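Local coordinates for uncharacterized protein (Bacteroides vulgatus, PDB 4FMR) that is functionally uncharacterised but probably binds DNA through an HU/IHF-like domain, which is followed by an Ig-like domain, at the interface of chains A and B. Residues are numbered along the deposited sequence; one frame, centred on the assembly and turned at random. Chains: chain A/B, uncharacterized hypothetical protein.

Contact 1: the interface of chains A and B. Residues chain A 6, 115-116, 119; chain B 70, 102-104.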
# COMPACT_ATOMS: atom_id res chain seq x y z
N LEU A 6 15.16 8.30 11.18
CA LEU A 6 14.39 8.98 10.14
C LEU A 6 14.51 10.48 10.39
O LEU A 6 14.22 10.95 11.50
CB LEU A 6 12.89 8.52 10.10
CG LEU A 6 12.57 7.06 9.82
CD1 LEU A 6 11.11 6.79 9.96
CD2 LEU A 6 13.01 6.64 8.45
N ALA A 115 10.79 -3.46 12.80
CA ALA A 115 11.89 -2.53 12.52
C ALA A 115 11.53 -1.13 12.97
O ALA A 115 12.42 -0.39 13.42
CB ALA A 115 12.25 -2.54 11.04
N ILE A 116 10.24 -0.77 12.88
CA ILE A 116 9.70 0.54 13.27
C ILE A 116 9.93 0.77 14.77
O ILE A 116 10.28 1.88 15.14
CB ILE A 116 8.20 0.68 12.87
CG1 ILE A 116 8.12 0.94 11.35
CG2 ILE A 116 7.49 1.80 13.66
CD1 ILE A 116 6.75 0.66 10.66
N THR A 119 13.26 2.40 15.65
CA THR A 119 13.51 3.59 14.83
C THR A 119 13.15 4.86 15.61
O THR A 119 12.12 4.90 16.30
CB THR A 119 12.73 3.46 13.51
OG1 THR A 119 13.10 2.22 12.90
CG2 THR A 119 12.99 4.59 12.52
N MSE B 70 13.98 2.18 7.22
CA MSE B 70 14.07 2.74 8.56
C MSE B 70 15.19 3.78 8.66
O MSE B 70 15.27 4.48 9.66
CB MSE B 70 14.24 1.61 9.61
CG MSE B 70 12.95 0.80 9.81
SE MSE B 70 11.44 1.99 10.21
CE MSE B 70 10.45 1.89 8.57
N ILE B 102 5.19 5.87 12.94
CA ILE B 102 5.82 5.55 11.68
C ILE B 102 5.11 4.34 11.10
O ILE B 102 4.71 3.44 11.83
CB ILE B 102 7.34 5.27 11.87
CG1 ILE B 102 8.07 6.38 12.67
CG2 ILE B 102 8.05 4.94 10.53
CD1 ILE B 102 9.50 5.94 13.20
N TYR B 103 4.95 4.33 9.78
CA TYR B 103 4.47 3.20 9.01
C TYR B 103 5.20 3.27 7.69
O TYR B 103 5.87 4.26 7.38
CB TYR B 103 2.93 3.15 8.86
CG TYR B 103 2.35 4.22 7.96
CD1 TYR B 103 2.09 5.50 8.44
CD2 TYR B 103 2.04 3.95 6.62
CE1 TYR B 103 1.52 6.48 7.62
CE2 TYR B 103 1.50 4.92 5.79
CZ TYR B 103 1.22 6.18 6.30
OH TYR B 103 0.67 7.13 5.47
N VAL B 104 5.11 2.19 6.93
CA VAL B 104 5.71 2.14 5.60
C VAL B 104 4.55 2.06 4.62
O VAL B 104 3.70 1.17 4.72
CB VAL B 104 6.73 0.97 5.45
CG1 VAL B 104 7.22 0.82 4.00
CG2 VAL B 104 7.90 1.15 6.39
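A:Leu6 and A:Ile116 each bring methyl groups over a flat backbone unit of chain B. CD2 of A:Leu6 sits above one face of the B:Met70 carbonyl group, 3.3 Å from B:Met70 O. At the C-terminal peptide group of B:Ile102, CD1 and CG2 of A:Ile116 stand above the plane on one side, near the carbonyl oxygen, with CG2 out past the edge; A:Ile116 CD1 is 3.6 Å from B:Ile102 O. B:Tyr103 meets CD1 of A:Ile116 through its backbone CA, not through its ring.

Round these flat groups the side chains interlock. CD1 of A:Leu6 and CG2 of B:Ile102 come tip to tip at 3.6 Å, and the other branch of the same isoleucine, CD1, rests against the methyl CG2 of A:Thr119. CG2 of A:Ile116 lies against CB of B:Ile102 as the two side chains point opposite ways.

B:Met70, modelled as selenomethionine, closes the helix 51-70 and folds its side chain across A:Thr119 at about a right angle. Bends at chi2 (-53°) and chi3 (108°) carry the selenium in between A:Thr119 and A:Ile116, where SE of B:Met70 lies 3.7 Å from CG1 of A:Ile116. One carbon earlier, CG of B:Met70 touches CB of A:Ala115 at 3.6 Å.

The hydroxyl OG1 of A:Thr119 is 3.2 Å from SE of B:Met70, but its hydrogen goes to A:Ala115 O in a 2.7 Å bond within chain A. That donor is tilted 33° from the carbonyl plane. The bond probably helps fix the rotation of the threonine and leaves CG2, placed opposite the backbone N, to pack against chain B.

All the chain A and chain B elements here lie in the HU-like region of the protein. The patch, repeated by the two-fold with chains exchanged, is largely apolar and probably helps hold the HU-like parts together as a dimer, the form usual for HU and IHF proteins.

Contact 2: the interface of chains A and B. Residues chain A 76, 81, 107-110; chain B 209-210, 238.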
# COMPACT_ATOMS: atom_id res chain seq x y z
N ASN A 76 1.48 -13.25 2.09
CA ASN A 76 2.11 -12.65 3.26
C ASN A 76 3.60 -13.03 3.35
O ASN A 76 3.94 -14.21 3.50
CB ASN A 76 1.34 -13.06 4.56
CG ASN A 76 1.99 -12.63 5.86
OD1 ASN A 76 2.67 -11.59 5.95
ND2 ASN A 76 1.80 -13.41 6.93
N ARG A 81 2.04 -7.78 3.11
CA ARG A 81 0.89 -8.61 2.78
C ARG A 81 0.25 -7.93 1.58
O ARG A 81 0.11 -6.70 1.58
CB ARG A 81 -0.07 -8.84 3.97
CG ARG A 81 -1.28 -9.69 3.62
CD ARG A 81 -2.41 -8.82 3.10
NE ARG A 81 -3.67 -9.54 3.10
CZ ARG A 81 -4.84 -9.00 2.82
NH1 ARG A 81 -4.92 -7.71 2.50
NH2 ARG A 81 -5.94 -9.72 2.88
N THR A 107 0.22 -3.93 2.26
CA THR A 107 0.26 -3.39 3.61
C THR A 107 1.58 -3.85 4.22
O THR A 107 2.09 -4.88 3.84
CB THR A 107 -1.00 -3.77 4.42
OG1 THR A 107 -0.97 -3.03 5.63
CG2 THR A 107 -1.08 -5.29 4.75
N GLN A 108 2.15 -3.07 5.15
CA GLN A 108 3.41 -3.44 5.78
C GLN A 108 3.27 -4.79 6.56
O GLN A 108 2.22 -5.10 7.14
CB GLN A 108 3.92 -2.30 6.70
CG GLN A 108 3.18 -2.18 8.04
CD GLN A 108 3.62 -1.00 8.85
OE1 GLN A 108 4.22 -0.06 8.34
NE2 GLN A 108 3.29 -0.99 10.13
N GLY A 109 4.34 -5.58 6.52
CA GLY A 109 4.38 -6.87 7.19
C GLY A 109 5.04 -6.79 8.56
O GLY A 109 5.53 -5.73 8.98
N LYS A 110 5.06 -7.93 9.26
CA LYS A 110 5.59 -8.03 10.61
C LYS A 110 7.07 -7.52 10.71
O LYS A 110 7.39 -6.85 11.67
CB LYS A 110 5.50 -9.49 11.14
CG LYS A 110 5.76 -9.54 12.64
CD LYS A 110 5.86 -10.94 13.20
CE LYS A 110 6.05 -10.87 14.70
NZ LYS A 110 6.32 -12.20 15.29
N GLY B 209 -0.46 -11.60 10.90
CA GLY B 209 -0.72 -12.64 9.93
C GLY B 209 -2.14 -12.68 9.43
O GLY B 209 -3.00 -11.91 9.88
N GLU B 210 -2.35 -13.57 8.48
CA GLU B 210 -3.63 -13.83 7.89
C GLU B 210 -4.50 -14.69 8.85
O GLU B 210 -3.99 -15.54 9.59
CB GLU B 210 -3.46 -14.50 6.52
CG GLU B 210 -4.62 -14.18 5.57
CD GLU B 210 -4.63 -12.84 4.86
OE1 GLU B 210 -3.58 -12.15 4.85
OE2 GLU B 210 -5.68 -12.50 4.27
N TYR B 238 -6.07 -9.76 7.05
CA TYR B 238 -4.70 -9.68 7.52
C TYR B 238 -4.68 -8.82 8.77
O TYR B 238 -5.17 -7.68 8.76
CB TYR B 238 -3.74 -9.15 6.46
CG TYR B 238 -2.34 -8.97 7.01
CD1 TYR B 238 -1.47 -10.06 7.15
CD2 TYR B 238 -1.89 -7.71 7.42
CE1 TYR B 238 -0.21 -9.90 7.73
CE2 TYR B 238 -0.63 -7.55 8.01
CZ TYR B 238 0.21 -8.65 8.14
OH TYR B 238 1.47 -8.48 8.67
O HOH W 1 3.37 -10.22 8.03
O HOH W 2 -0.20 -15.19 7.19
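A:Arg81 and B:Tyr238 lie antiparallel, the arginine's aliphatic stem on one face of the phenol ring. A:Arg81 CB stands over the middle of the B:Tyr238 ring, 3.7 Å from its centroid, in a CH-pi contact, while CD passes the tyrosine CB.

The stem leaves the backbone extended (chi1 179°) and then turns sharply at chi2 (-88°), which brings the guanidinium to B:Glu210. The two charged groups are nearly coplanar, 18° apart, and meet side-on. A:Arg81 NE donates to B:Glu210 OE1 at 3.1 Å, tilted somewhat from the guanidinium plane. A:Arg81 NH2 donates to B:Glu210 OE2, also at 3.1 Å, in that plane, forming the salt bridge. These two bonds, one from each nitrogen to its own oxygen, hold the groups against twisting, and the syn lone pairs used suit this side-on pairing.

The amide of A:Asn76 stands steeply to the ring, with OD1 toward B:Tyr238 CE1, and A:Thr107 CG2 lies 3.7 Å from B:Tyr238 CD2. At the far end of the ring B:Tyr238 OH reaches water 1 at 2.7 Å; this water also binds A:Asn76 OD1 and the backbone N of A:Lys110, at the start of helix 110-117. Water 2 joins A:Asn76 ND2 to the backbone N of B:Glu210.

The site docks the Ig-like part of chain B onto the HU-like part of chain A in the deposited dimer and, if this dimer forms in solution, probably helps set how the domains sit.

The C-alpha centres of contact 1 and contact 2 are about 15 Å apart, both within one two-fold-symmetric interface. Helix 110-117 of chain A serves both, giving its first residue to contact 2 and A:Ala115 and A:Ile116 from its last turn to contact 1. Strand 101-108 also appears in each, from chain B in contact 1 and from chain A in contact 2. Contact 1 pairs HU-like regions with each other, whereas contact 2 brings in strands 209-217 and 231-240 of the partner. With their symmetry twins, they suggest a dimer in which each Ig-like part braces the other subunit's HU-like part.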